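Local coordinates for choloylglycine hydrolase (Clostridium perfringens, PDB 2BJF), which hydrolyses the amide bond of glycine- and taurine-conjugated bile salts, releasing free bile acids, and can also act as a bile acid acyltransferase, at residues A[2-6]-A[17-21]; A[67-71]-A[278-284]; A[39-43]-A[62-66]; A[33-37]-A[49-54]; A[89-94]-A[127-131]. All coordinates share one frame; numbering follows the deposited sequence. Where two conformers were deposited one is given.

Interaction 1. Residues A[2-6]-A[17-21]; sequences CTGLA and GRNMD. With DXC ((3alpha,5beta,12alpha)-3,12-dihydroxycholan-24-oic acid), chain B.
C2 and R18 are brought together by their torsions: SG of C2 stands anti to its own carbonyl carbon (chi1 -51°), whereas CG of R18 lies between backbone N and carbonyl carbon (chi1 57°), and further bends at chi2 and chi3 fold the arginine forward over the next residue of its strand. The fold brings R18 NE 2.9 Å from N19 O, a bond in the guanidinium plane. It also sets C2 SG at the guanidinium edge, where R18 NH2 makes a weak 3.4 Å bond to it. R18 NH2 lies 3.0 Å from O3 of the deoxycholate carboxylate, and C2 SG is 3.3 Å from O3. Arginine suits this place because its flat, multi-donor head can face the cysteine sulfur and the product while NH2 also bonds to G80 O and NH1 pairs with D69; M20 CE covers one of its faces. C2 is the inferred N-terminal nucleophile of this Ntn hydrolase. Its amino group meets D21 OD2 at 2.9 Å from above the carboxylate plane, and is also bonded to N175 and a water. A second water joins T3 OG1, N19 ND2 and D21 OD2, while D21 OD1 bonds to T276 and N19 OD1 to T279. Between the backbones, N19 N bonds to T3 O at 2.8 Å and L5 N to G17 O at 2.9 Å. The hairpin of strands 3-8 and 14-22 lies inside the six-stranded sheet, flanked by strands 172-173 and 275-283; T3 and L5 pack on helix 249-257, and C2 and R18 on L81 of strand 77-82.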
# COMPACT_ATOMS: atom_id res chain seq x y z
N CYS A 2 8.87 10.50 16.37
CA CYS A 2 9.43 9.73 17.52
C CYS A 2 8.80 8.36 17.60
O CYS A 2 7.64 8.17 17.22
CB CYS A 2 9.17 10.47 18.83
SG CYS A 2 9.66 12.19 18.83
N THR A 3 9.57 7.39 18.10
CA THR A 3 9.06 6.05 18.34
C THR A 3 9.56 5.55 19.69
O THR A 3 10.76 5.50 19.93
CB THR A 3 9.46 5.06 17.23
OG1 THR A 3 9.10 5.59 15.95
CG2 THR A 3 8.78 3.71 17.42
N GLY A 4 8.62 5.20 20.57
CA GLY A 4 8.93 4.61 21.87
C GLY A 4 8.79 3.10 21.81
O GLY A 4 7.95 2.57 21.09
N LEU A 5 9.63 2.42 22.59
CA LEU A 5 9.67 0.95 22.58
C LEU A 5 10.00 0.39 23.96
O LEU A 5 10.92 0.87 24.63
CB LEU A 5 10.70 0.45 21.55
CG LEU A 5 10.98 -1.06 21.44
CD1 LEU A 5 9.75 -1.84 21.00
CD2 LEU A 5 12.14 -1.32 20.49
N ALA A 6 9.24 -0.63 24.36
CA ALA A 6 9.54 -1.41 25.56
C ALA A 6 9.76 -2.86 25.16
O ALA A 6 8.96 -3.43 24.42
CB ALA A 6 8.43 -1.28 26.58
N GLY A 17 13.05 2.77 25.75
CA GLY A 17 13.71 3.89 25.09
C GLY A 17 12.97 4.39 23.87
O GLY A 17 11.78 4.10 23.68
N ARG A 18 13.67 5.15 23.03
CA ARG A 18 13.02 5.87 21.94
C ARG A 18 13.95 6.35 20.84
O ARG A 18 15.15 6.57 21.06
CB ARG A 18 12.24 7.08 22.50
CG ARG A 18 13.08 8.07 23.31
CD ARG A 18 13.63 9.22 22.46
NE ARG A 18 12.57 10.04 21.87
CZ ARG A 18 11.87 10.96 22.53
NH1 ARG A 18 12.11 11.22 23.81
NH2 ARG A 18 10.92 11.64 21.90
N ASN A 19 13.38 6.51 19.65
CA ASN A 19 13.96 7.35 18.61
C ASN A 19 13.52 8.79 18.86
O ASN A 19 12.35 9.05 19.13
CB ASN A 19 13.44 6.94 17.22
CG ASN A 19 14.17 5.74 16.65
OD1 ASN A 19 15.22 5.32 17.15
ND2 ASN A 19 13.61 5.17 15.59
N MET A 20 14.47 9.72 18.78
CA MET A 20 14.16 11.14 18.82
C MET A 20 14.15 11.69 17.40
O MET A 20 15.21 11.81 16.77
CB MET A 20 15.17 11.91 19.67
CG MET A 20 15.08 13.43 19.57
SD MET A 20 13.53 14.10 20.19
CE MET A 20 13.72 13.80 21.94
N ASP A 21 12.96 12.00 16.89
CA ASP A 21 12.81 12.48 15.52
C ASP A 21 12.50 13.97 15.48
O ASP A 21 11.35 14.39 15.66
CB ASP A 21 11.72 11.68 14.78
CG ASP A 21 11.95 10.17 14.84
OD1 ASP A 21 13.10 9.72 15.02
OD2 ASP A 21 10.96 9.43 14.68
C1 DXC B . 10.81 25.76 23.57
C2 DXC B . 10.13 25.03 24.72
C3 DXC B . 11.09 24.69 25.88
C4 DXC B . 12.38 23.98 25.44
C5 DXC B . 13.01 24.74 24.27
C6 DXC B . 12.05 25.00 23.11
C7 DXC B . 10.32 23.92 26.97
C8 DXC B . 10.05 22.46 26.62
C9 DXC B . 11.28 21.71 26.08
C10 DXC B . 12.05 22.52 25.02
C11 DXC B . 10.87 20.39 25.42
C12 DXC B . 12.03 19.55 24.90
C13 DXC B . 12.85 20.36 23.88
C14 DXC B . 13.25 21.73 24.45
C15 DXC B . 9.94 19.43 26.16
C16 DXC B . 10.13 18.11 25.40
C17 DXC B . 11.22 18.36 24.34
C18 DXC B . 13.40 23.99 26.58
C19 DXC B . 11.93 17.06 23.92
O1 DXC B . 12.14 20.53 22.65
O2 DXC B . 9.89 25.88 22.47
C20 DXC B . 12.96 19.09 26.04
C21 DXC B . 10.97 16.10 23.20
C22 DXC B . 10.36 16.70 21.93
C23 DXC B . 9.89 15.64 20.96
O3 DXC B . 10.17 14.44 21.17
O4 DXC B . 9.24 16.02 19.96
C24 DXC B . 13.18 17.26 23.05
O HOH W 1 8.45 13.13 15.91
O HOH W 2 11.17 6.76 14.59

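Interaction 2. Residues A[67-71]-A[278-284]; sequences FADGM and YTSCMCL
D69 reaches between Y278 and S280 and accepts a hydrogen bond from each on a different carboxylate oxygen. Y278 OH donates at 2.6 Å onto the syn lone pair of D69 OD1, and the oxygen lies at the edge of the tyrosine ring, in its plane. S280 OG donates to D69 OD2 at 2.9 Å from well above the carboxylate plane (58° out of it). Each oxygen has a further partner: OD1 forms a salt bridge with NH1 of R18, and OD2 a hydrogen bond with Y289 OH. Four polar groups thus hold a buried carboxylate, which would be expected to favour its ionised form, and fix its rotation; the salt bridge is consistent with the aspartate orienting R18, which binds deoxycholate. Residue size suits each place: the long tyrosine meets OD1 with its hydroxyl, and the short serine meets OD2 from above the carboxylate.

Further along, the chemistry turns apolar. M71 and M282 pass flank to flank, heading opposite ways, with M71 CE 3.9 Å from M282 CG, and the sulfur of M282 meets the bare backbone of glycine directly, 3.3 Å from G70 C. L284 CD2 touches M71 CB at 4.0 Å. A68, whose CB lies 3.4 Å from Y278 OH, also lines the deoxycholate pocket. The contact spans the interior between the two large antiparallel sheets of the Ntn fold: strand 70-72 belongs to one, strand 275-283, between 14-22 and 288-293, to the other.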
# COMPACT_ATOMS: atom_id res chain seq x y z
N PHE A 67 13.42 17.27 30.51
CA PHE A 67 13.82 15.99 29.92
C PHE A 67 13.05 15.58 28.67
O PHE A 67 11.87 15.89 28.51
CB PHE A 67 13.72 14.88 30.96
CG PHE A 67 14.80 14.93 32.00
CD1 PHE A 67 15.95 14.16 31.87
CD2 PHE A 67 14.66 15.74 33.12
CE1 PHE A 67 16.96 14.21 32.83
CE2 PHE A 67 15.66 15.80 34.09
CZ PHE A 67 16.81 15.03 33.94
N ALA A 68 13.74 14.85 27.79
CA ALA A 68 13.14 14.23 26.61
C ALA A 68 12.77 12.78 26.90
O ALA A 68 11.73 12.29 26.46
CB ALA A 68 14.09 14.31 25.44
N ASP A 69 13.64 12.10 27.64
CA ASP A 69 13.40 10.73 28.12
C ASP A 69 14.40 10.40 29.22
O ASP A 69 15.52 10.93 29.23
CB ASP A 69 13.49 9.70 26.99
CG ASP A 69 14.75 9.84 26.15
OD1 ASP A 69 14.75 10.68 25.23
OD2 ASP A 69 15.72 9.10 26.41
N GLY A 70 14.00 9.54 30.14
CA GLY A 70 14.86 9.17 31.25
C GLY A 70 14.28 8.10 32.15
O GLY A 70 13.19 7.57 31.89
N MET A 71 15.01 7.78 33.21
CA MET A 71 14.57 6.81 34.20
C MET A 71 15.01 7.25 35.59
O MET A 71 15.84 8.15 35.72
CB MET A 71 15.14 5.43 33.89
CG MET A 71 16.66 5.37 33.96
SD MET A 71 17.33 3.75 33.57
CE MET A 71 18.87 4.29 32.85
N TYR A 278 18.83 10.81 17.74
CA TYR A 278 19.41 9.80 18.63
C TYR A 278 18.44 8.66 18.91
O TYR A 278 17.23 8.78 18.72
CB TYR A 278 19.96 10.42 19.93
CG TYR A 278 18.93 10.90 20.94
CD1 TYR A 278 18.32 10.02 21.83
CD2 TYR A 278 18.60 12.25 21.02
CE1 TYR A 278 17.39 10.46 22.77
CE2 TYR A 278 17.68 12.71 21.96
CZ TYR A 278 17.08 11.81 22.82
OH TYR A 278 16.16 12.27 23.74
N THR A 279 19.00 7.54 19.36
CA THR A 279 18.23 6.38 19.79
C THR A 279 18.71 6.00 21.18
O THR A 279 19.89 5.69 21.37
CB THR A 279 18.39 5.20 18.82
OG1 THR A 279 17.99 5.61 17.50
CG2 THR A 279 17.54 4.01 19.26
N SER A 280 17.80 6.05 22.15
CA SER A 280 18.13 5.71 23.53
C SER A 280 17.49 4.38 23.93
O SER A 280 16.41 4.03 23.46
CB SER A 280 17.70 6.82 24.48
OG SER A 280 16.29 6.93 24.57
N CYS A 281 18.18 3.65 24.80
CA CYS A 281 17.69 2.40 25.34
C CYS A 281 18.14 2.29 26.79
O CYS A 281 19.33 2.19 27.07
CB CYS A 281 18.22 1.21 24.53
SG CYS A 281 17.72 -0.41 25.17
N MET A 282 17.17 2.31 27.70
CA MET A 282 17.45 2.24 29.12
C MET A 282 17.22 0.83 29.64
O MET A 282 16.14 0.27 29.45
CB MET A 282 16.55 3.22 29.88
CG MET A 282 16.85 4.68 29.59
SD MET A 282 15.54 5.80 30.13
CE MET A 282 14.49 5.83 28.69
N CYS A 283 18.23 0.26 30.28
CA CYS A 283 18.04 -0.99 31.01
C CYS A 283 17.58 -0.62 32.40
O CYS A 283 18.37 -0.21 33.25
CB CYS A 283 19.32 -1.82 31.05
SG CYS A 283 19.08 -3.40 31.89
N LEU A 284 16.28 -0.76 32.62
CA LEU A 284 15.62 -0.23 33.82
C LEU A 284 16.12 -0.82 35.14
O LEU A 284 16.30 -0.09 36.11
CB LEU A 284 14.09 -0.34 33.69
CG LEU A 284 13.44 0.42 32.53
CD1 LEU A 284 11.98 0.02 32.38
CD2 LEU A 284 13.57 1.93 32.69

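Interaction 3. Residues A[39-43]-A[62-66]; sequences CVNKS and DDYPT
The backbones of 39-43 and 62-65 run in roughly opposed directions, 151° apart, and two waters link them, one joining V40 N to D63 O and another K42 N to D62 O. The aromatic ring of Y64 carries the contact. N41 lies across one face, its CB 4.3 Å from the centroid of the Y64 ring and 25° off the normal, a CH-pi contact. With CG of N41 anti to its backbone N, the amide continues over the same face, and N41 ND2 comes 4.1 Å from Y64 CG. P65 CD covers the opposite face. V40 O sits near the ring edge, 3.5 Å from Y64 CD1, and C39 CB approaches obliquely, 3.6 Å from Y64 CE1. A tyrosine suits this place: its flat faces take the packing while its hydroxyl bonds to N104.

D62 and D63, both at positive phi, form a type I' turn joining strands 54-61 and 64-67 into a tight beta hairpin, and the segment 39-43 leaves strand 38-40 beside it. Aspartate is among the residues that tolerate such backbone angles. On the exposed flank K42 crosses D63 at a slant, K42 CE being 3.4 Å from D63 OD2; the charged ends stay 4.4 Å apart from K42 NZ to D63 OD2, beyond a salt bridge. Farther in, the N41 amide is held from both ends, ND2 by I133 O and OD1 by N44 N. C39 SG meets P65 CG at 3.9 Å.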
# COMPACT_ATOMS: atom_id res chain seq x y z
N CYS A 39 15.14 21.61 42.44
CA CYS A 39 15.13 22.27 41.14
C CYS A 39 14.20 23.47 41.20
O CYS A 39 13.00 23.32 41.47
CB CYS A 39 14.67 21.31 40.05
SG CYS A 39 15.63 19.78 39.92
N VAL A 40 14.75 24.66 40.96
CA VAL A 40 13.97 25.90 41.03
C VAL A 40 13.86 26.57 39.66
O VAL A 40 14.87 26.86 39.02
CB VAL A 40 14.58 26.91 42.05
CG1 VAL A 40 13.68 28.13 42.20
CG2 VAL A 40 14.79 26.25 43.41
N ASN A 41 12.63 26.79 39.22
CA ASN A 41 12.38 27.56 38.00
C ASN A 41 12.38 29.04 38.33
O ASN A 41 11.56 29.51 39.11
CB ASN A 41 11.05 27.13 37.35
CG ASN A 41 10.82 27.80 36.00
OD1 ASN A 41 10.64 29.01 35.91
ND2 ASN A 41 10.82 26.99 34.94
N LYS A 42 13.31 29.77 37.72
CA LYS A 42 13.54 31.18 38.05
C LYS A 42 12.42 32.12 37.58
O LYS A 42 12.16 33.14 38.22
CB LYS A 42 14.89 31.66 37.50
CG LYS A 42 16.09 31.08 38.23
CD LYS A 42 17.40 31.58 37.64
CE LYS A 42 18.60 31.08 38.44
NZ LYS A 42 18.69 31.69 39.80
N SER A 43 11.76 31.76 36.48
CA SER A 43 10.72 32.61 35.89
C SER A 43 9.41 32.59 36.68
O SER A 43 8.79 33.64 36.87
CB SER A 43 10.46 32.23 34.42
OG SER A 43 9.78 30.99 34.32
N ASP A 62 17.28 28.05 30.98
CA ASP A 62 17.14 29.12 31.97
C ASP A 62 17.45 28.61 33.39
O ASP A 62 16.77 28.95 34.35
CB ASP A 62 15.73 29.74 31.89
CG ASP A 62 15.68 31.17 32.40
OD1 ASP A 62 16.56 31.97 32.00
OD2 ASP A 62 14.77 31.50 33.18
N ASP A 63 18.50 27.79 33.48
CA ASP A 63 18.97 27.17 34.73
C ASP A 63 18.09 26.02 35.25
O ASP A 63 18.32 25.51 36.35
CB ASP A 63 19.21 28.23 35.83
CG ASP A 63 20.43 27.92 36.69
OD1 ASP A 63 20.87 26.75 36.73
OD2 ASP A 63 20.94 28.86 37.34
N TYR A 64 17.11 25.60 34.46
CA TYR A 64 16.18 24.54 34.88
C TYR A 64 16.24 23.30 33.98
O TYR A 64 16.16 23.42 32.76
CB TYR A 64 14.74 25.08 34.93
CG TYR A 64 13.78 24.19 35.68
CD1 TYR A 64 13.70 24.24 37.07
CD2 TYR A 64 12.94 23.30 35.01
CE1 TYR A 64 12.82 23.43 37.78
CE2 TYR A 64 12.05 22.48 35.70
CZ TYR A 64 12.00 22.55 37.08
OH TYR A 64 11.13 21.74 37.78
N PRO A 65 16.38 22.10 34.59
CA PRO A 65 16.46 20.87 33.81
C PRO A 65 15.10 20.39 33.30
O PRO A 65 14.13 20.34 34.06
CB PRO A 65 17.05 19.86 34.80
CG PRO A 65 16.61 20.35 36.14
CD PRO A 65 16.47 21.85 36.04
N THR A 66 15.04 20.06 32.01
CA THR A 66 13.83 19.50 31.40
C THR A 66 14.22 18.34 30.49
O THR A 66 15.23 18.40 29.79
CB THR A 66 13.00 20.59 30.66
OG1 THR A 66 11.79 20.01 30.15
CG2 THR A 66 13.79 21.24 29.52
O HOH W 3 17.37 24.20 39.09
O HOH W 4 14.56 28.44 35.62
O HOH W 5 12.79 29.80 34.03

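Interaction 4. Residues A[33-37]-A[49-54]; sequences IPRNF and TTKYAV
T50 turns its side chain toward P34 and F37, and its hydroxyl is the tight point of the contact. Lying between backbone N and carbonyl carbon (chi1 59°), T50 OG1 donates to P34 O at 2.7 Å, in the carbonyl plane and on a lone pair, and accepts from F37 N at 3.0 Å. Threonine suits the place because its other branch is apolar: T50 CG2 meets I33 CG2 at 3.8 Å. The backbone of T50 is used as well, its N bonding to F37 O and its O accepting from N36 N.

At the strand end, I33 and V54 form an antiparallel hydrogen-bonded pair, with V54 N 2.8 Å from I33 O. This pair closes the end of strands 29-33 and 54-61 in the large sheet; beyond P34 and A53 the regular pairing breaks at R35 and K51-Y52, resumes through T50, and leads into the small hairpin 38-40/47-49.

Toward solvent the fit slackens. R35 lays only its aliphatic part on this contact, R35 CG being 3.7 Å from K51 O, while its guanidinium turns to E73 and D310. N36 was modelled in two conformers, which leaves its touch on T49 doubtful, and K51 extends away into solvent.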
# COMPACT_ATOMS: atom_id res chain seq x y z
N ILE A 33 20.53 13.71 38.03
CA ILE A 33 20.10 14.46 39.21
C ILE A 33 20.05 13.53 40.41
O ILE A 33 19.33 12.52 40.38
CB ILE A 33 18.72 15.14 39.00
CG1 ILE A 33 18.67 15.91 37.68
CG2 ILE A 33 18.40 16.06 40.18
CD1 ILE A 33 17.29 16.45 37.31
N PRO A 34 20.80 13.84 41.48
CA PRO A 34 20.81 13.01 42.68
C PRO A 34 19.53 13.16 43.51
O PRO A 34 18.69 14.00 43.20
CB PRO A 34 22.02 13.53 43.46
CG PRO A 34 22.14 14.95 43.05
CD PRO A 34 21.70 15.01 41.62
N ARG A 35 19.41 12.34 44.56
CA ARG A 35 18.29 12.43 45.50
C ARG A 35 18.31 13.76 46.25
O ARG A 35 19.38 14.36 46.41
CB ARG A 35 18.37 11.31 46.54
CG ARG A 35 18.30 9.90 46.00
CD ARG A 35 18.89 8.95 47.03
NE ARG A 35 18.85 7.55 46.61
CZ ARG A 35 19.54 6.57 47.18
NH1 ARG A 35 20.36 6.82 48.20
NH2 ARG A 35 19.43 5.33 46.73
N ASN A 36 17.14 14.21 46.69
CA ASN A 36 17.00 15.40 47.53
C ASN A 36 17.58 16.68 46.90
O ASN A 36 18.09 17.56 47.60
CB ASN A 36 17.58 15.14 48.93
CG ASN A 36 17.12 16.16 49.96
OD1 ASN A 36 17.94 16.81 50.61
ND2 ASN A 36 15.81 16.30 50.11
N PHE A 37 17.50 16.77 45.57
CA PHE A 37 17.98 17.95 44.85
C PHE A 37 16.82 18.87 44.49
O PHE A 37 15.88 18.46 43.82
CB PHE A 37 18.78 17.57 43.60
CG PHE A 37 19.47 18.74 42.95
CD1 PHE A 37 20.75 19.12 43.35
CD2 PHE A 37 18.84 19.48 41.95
CE1 PHE A 37 21.39 20.21 42.76
CE2 PHE A 37 19.47 20.57 41.36
CZ PHE A 37 20.75 20.93 41.77
N THR A 49 11.68 19.08 44.37
CA THR A 49 12.77 18.39 45.06
C THR A 49 12.65 16.89 44.80
O THR A 49 11.63 16.28 45.11
CB THR A 49 12.77 18.69 46.58
OG1 THR A 49 12.83 20.10 46.79
CG2 THR A 49 13.97 18.04 47.25
N THR A 50 13.69 16.32 44.21
CA THR A 50 13.69 14.91 43.83
C THR A 50 13.64 13.99 45.05
O THR A 50 14.34 14.22 46.03
CB THR A 50 14.92 14.53 42.96
OG1 THR A 50 16.12 14.81 43.69
CG2 THR A 50 14.92 15.32 41.65
N LYS A 51 12.80 12.97 44.98
CA LYS A 51 12.81 11.89 45.96
C LYS A 51 13.79 10.82 45.49
O LYS A 51 14.60 10.32 46.26
CB LYS A 51 11.40 11.30 46.14
CG LYS A 51 11.32 10.18 47.17
CD LYS A 51 9.93 9.58 47.23
CE LYS A 51 9.87 8.41 48.20
NZ LYS A 51 8.50 7.83 48.30
N TYR A 52 13.71 10.49 44.20
CA TYR A 52 14.59 9.50 43.58
C TYR A 52 15.58 10.16 42.62
O TYR A 52 15.27 11.19 42.01
CB TYR A 52 13.76 8.45 42.84
CG TYR A 52 12.74 7.74 43.70
CD1 TYR A 52 13.14 6.96 44.79
CD2 TYR A 52 11.38 7.84 43.43
CE1 TYR A 52 12.20 6.31 45.59
CE2 TYR A 52 10.43 7.19 44.22
CZ TYR A 52 10.85 6.42 45.30
OH TYR A 52 9.93 5.78 46.09
N ALA A 53 16.76 9.56 42.51
CA ALA A 53 17.77 10.00 41.55
C ALA A 53 17.31 9.73 40.13
O ALA A 53 16.63 8.73 39.88
CB ALA A 53 19.10 9.31 41.82
N VAL A 54 17.67 10.62 39.21
CA VAL A 54 17.18 10.58 37.82
C VAL A 54 18.35 10.62 36.83
O VAL A 54 19.33 11.33 37.05
CB VAL A 54 16.21 11.77 37.55
CG1 VAL A 54 15.76 11.80 36.09
CG2 VAL A 54 15.00 11.71 38.48
O HOH W 6 13.89 14.42 49.35

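Interaction 5. Residues A[89-94]-A[127-131]; sequences YSKEDI and NIVDI
Y89 leans over I128 and D130, and each level of its side chain meets something different. Its CB lies 3.7 Å from D130 CB and also touches the carbonyl oxygen of I128. Along the ring, Y89 CD1 comes 3.7 Å from I128 CG2, and CE1 is close to the same methyl, while on the other flank Y89 CD2 is 4.2 Å from D130 CG; both approaches are oblique. The D130 carboxylate itself bonds through OD1 to N139. At the tip the tyrosine hydroxyl passes beyond the strand to bond with the backbone N of L142. Tyrosine suits a place where an apolar ring must end in a polar atom.

S90 holds the backbones together. Its O accepts from D130 N at 2.9 Å in an almost straight bond (176°), and its N makes a weak one to I128 O. The small hydroxyl accepts from N127 ND2 at 2.9 Å, lying in the amide plane, and donates to E92 O, thereby tying the loop to itself; N127 ND2 also bonds to N99. V129 CG2 packs 3.4 Å from S90 O, and the I94 side chain crosses that of N127 at about a right angle, I94 CD1 being 3.4 Å from N127 OD1. A water bridges K91 O and D130 O.

Here the loop leading from strand 77-82 docks by a single beta bridge, S90 with V129, onto strand 126-129, which pairs in parallel with 98-101; the strand then ends in an inverse gamma turn centred on D130.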
# COMPACT_ATOMS: atom_id res chain seq x y z
N TYR A 89 -3.84 21.44 26.37
CA TYR A 89 -3.45 21.80 27.72
C TYR A 89 -4.33 22.94 28.23
O TYR A 89 -4.79 23.76 27.44
CB TYR A 89 -1.99 22.26 27.77
CG TYR A 89 -0.97 21.33 27.13
CD1 TYR A 89 -0.82 20.02 27.58
CD2 TYR A 89 -0.14 21.79 26.11
CE1 TYR A 89 0.13 19.17 27.00
CE2 TYR A 89 0.81 20.95 25.53
CZ TYR A 89 0.94 19.65 25.98
OH TYR A 89 1.88 18.83 25.40
N SER A 90 -4.54 22.99 29.54
CA SER A 90 -5.22 24.13 30.16
C SER A 90 -4.29 25.34 30.17
O SER A 90 -3.07 25.19 30.26
CB SER A 90 -5.70 23.79 31.57
OG SER A 90 -4.61 23.64 32.47
N LYS A 91 -4.88 26.53 30.06
CA LYS A 91 -4.11 27.78 30.04
C LYS A 91 -3.57 28.15 31.42
O LYS A 91 -2.52 28.79 31.53
CB LYS A 91 -4.97 28.93 29.50
CG LYS A 91 -5.48 28.73 28.07
CD LYS A 91 -6.26 29.95 27.57
CE LYS A 91 -7.61 30.12 28.26
NZ LYS A 91 -8.58 29.03 27.93
N GLU A 92 -4.30 27.75 32.45
CA GLU A 92 -3.91 28.00 33.84
C GLU A 92 -4.23 26.80 34.72
O GLU A 92 -4.85 25.83 34.26
CB GLU A 92 -4.58 29.28 34.38
CG GLU A 92 -6.10 29.36 34.17
CD GLU A 92 -6.50 29.85 32.79
OE1 GLU A 92 -6.04 30.94 32.38
OE2 GLU A 92 -7.27 29.15 32.11
N ASP A 93 -3.79 26.84 35.98
CA ASP A 93 -4.09 25.79 36.95
C ASP A 93 -5.59 25.59 37.11
O ASP A 93 -6.36 26.55 37.15
CB ASP A 93 -3.47 26.13 38.32
CG ASP A 93 -1.96 25.98 38.34
OD1 ASP A 93 -1.38 25.45 37.37
OD2 ASP A 93 -1.35 26.39 39.35
N ILE A 94 -6.00 24.32 37.20
CA ILE A 94 -7.40 23.98 37.47
C ILE A 94 -7.55 23.66 38.95
O ILE A 94 -6.85 22.80 39.49
CB ILE A 94 -7.90 22.80 36.59
CG1 ILE A 94 -7.83 23.17 35.10
CG2 ILE A 94 -9.32 22.39 36.98
CD1 ILE A 94 -8.19 22.05 34.15
N ASN A 127 -3.66 17.20 36.01
CA ASN A 127 -3.94 18.07 34.88
C ASN A 127 -2.65 18.68 34.37
O ASN A 127 -1.84 19.18 35.16
CB ASN A 127 -4.92 19.18 35.27
CG ASN A 127 -5.14 20.19 34.15
OD1 ASN A 127 -5.74 19.88 33.12
ND2 ASN A 127 -4.65 21.40 34.35
N ILE A 128 -2.44 18.64 33.06
CA ILE A 128 -1.24 19.21 32.46
C ILE A 128 -1.52 20.63 31.95
O ILE A 128 -2.42 20.84 31.14
CB ILE A 128 -0.65 18.29 31.37
CG1 ILE A 128 -0.34 16.91 31.98
CG2 ILE A 128 0.62 18.90 30.77
CD1 ILE A 128 -0.05 15.82 30.97
N VAL A 129 -0.75 21.59 32.45
CA VAL A 129 -0.99 23.01 32.21
C VAL A 129 0.10 23.64 31.34
O VAL A 129 1.29 23.37 31.52
CB VAL A 129 -1.20 23.79 33.55
CG1 VAL A 129 -0.02 23.60 34.50
CG2 VAL A 129 -1.46 25.26 33.29
N ASP A 130 -0.31 24.49 30.40
CA ASP A 130 0.60 25.13 29.45
C ASP A 130 1.28 26.36 30.06
O ASP A 130 1.10 27.49 29.59
CB ASP A 130 -0.13 25.49 28.15
CG ASP A 130 0.81 25.74 26.98
OD1 ASP A 130 2.04 25.56 27.13
OD2 ASP A 130 0.31 26.11 25.90
N ILE A 131 2.07 26.14 31.11
CA ILE A 131 2.89 27.18 31.72
C ILE A 131 4.25 27.21 31.04
O ILE A 131 4.92 26.17 30.97
CB ILE A 131 3.07 26.96 33.26
CG1 ILE A 131 1.71 26.93 33.99
CG2 ILE A 131 4.01 28.00 33.88
CD1 ILE A 131 0.86 28.20 33.87
O HOH W 7 -0.67 29.42 29.66

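Overall arrangement
Interactions 1 and 2 form the buried core: strands 14-22 and 275-283 are sheet neighbours, joined by a bond from M20 N to Y278 O, and R18 of interaction 1 is salt-bridged to D69 of interaction 2. All their touching residues are buried. The centres of interactions 3, 4 and 5 lie about 22 to 23 Å from the chain's centre, partly open to solvent, with waters and exposed charged side chains at their margins. Segments 39-43/62-66 and 33-37/49-54 alternate along the chain and touch through P65 and I33; F67, packed on I33 and V54, connects interaction 4 to interaction 2. Interaction 5 touches none of the others and ties a loop to a separate small parallel sheet.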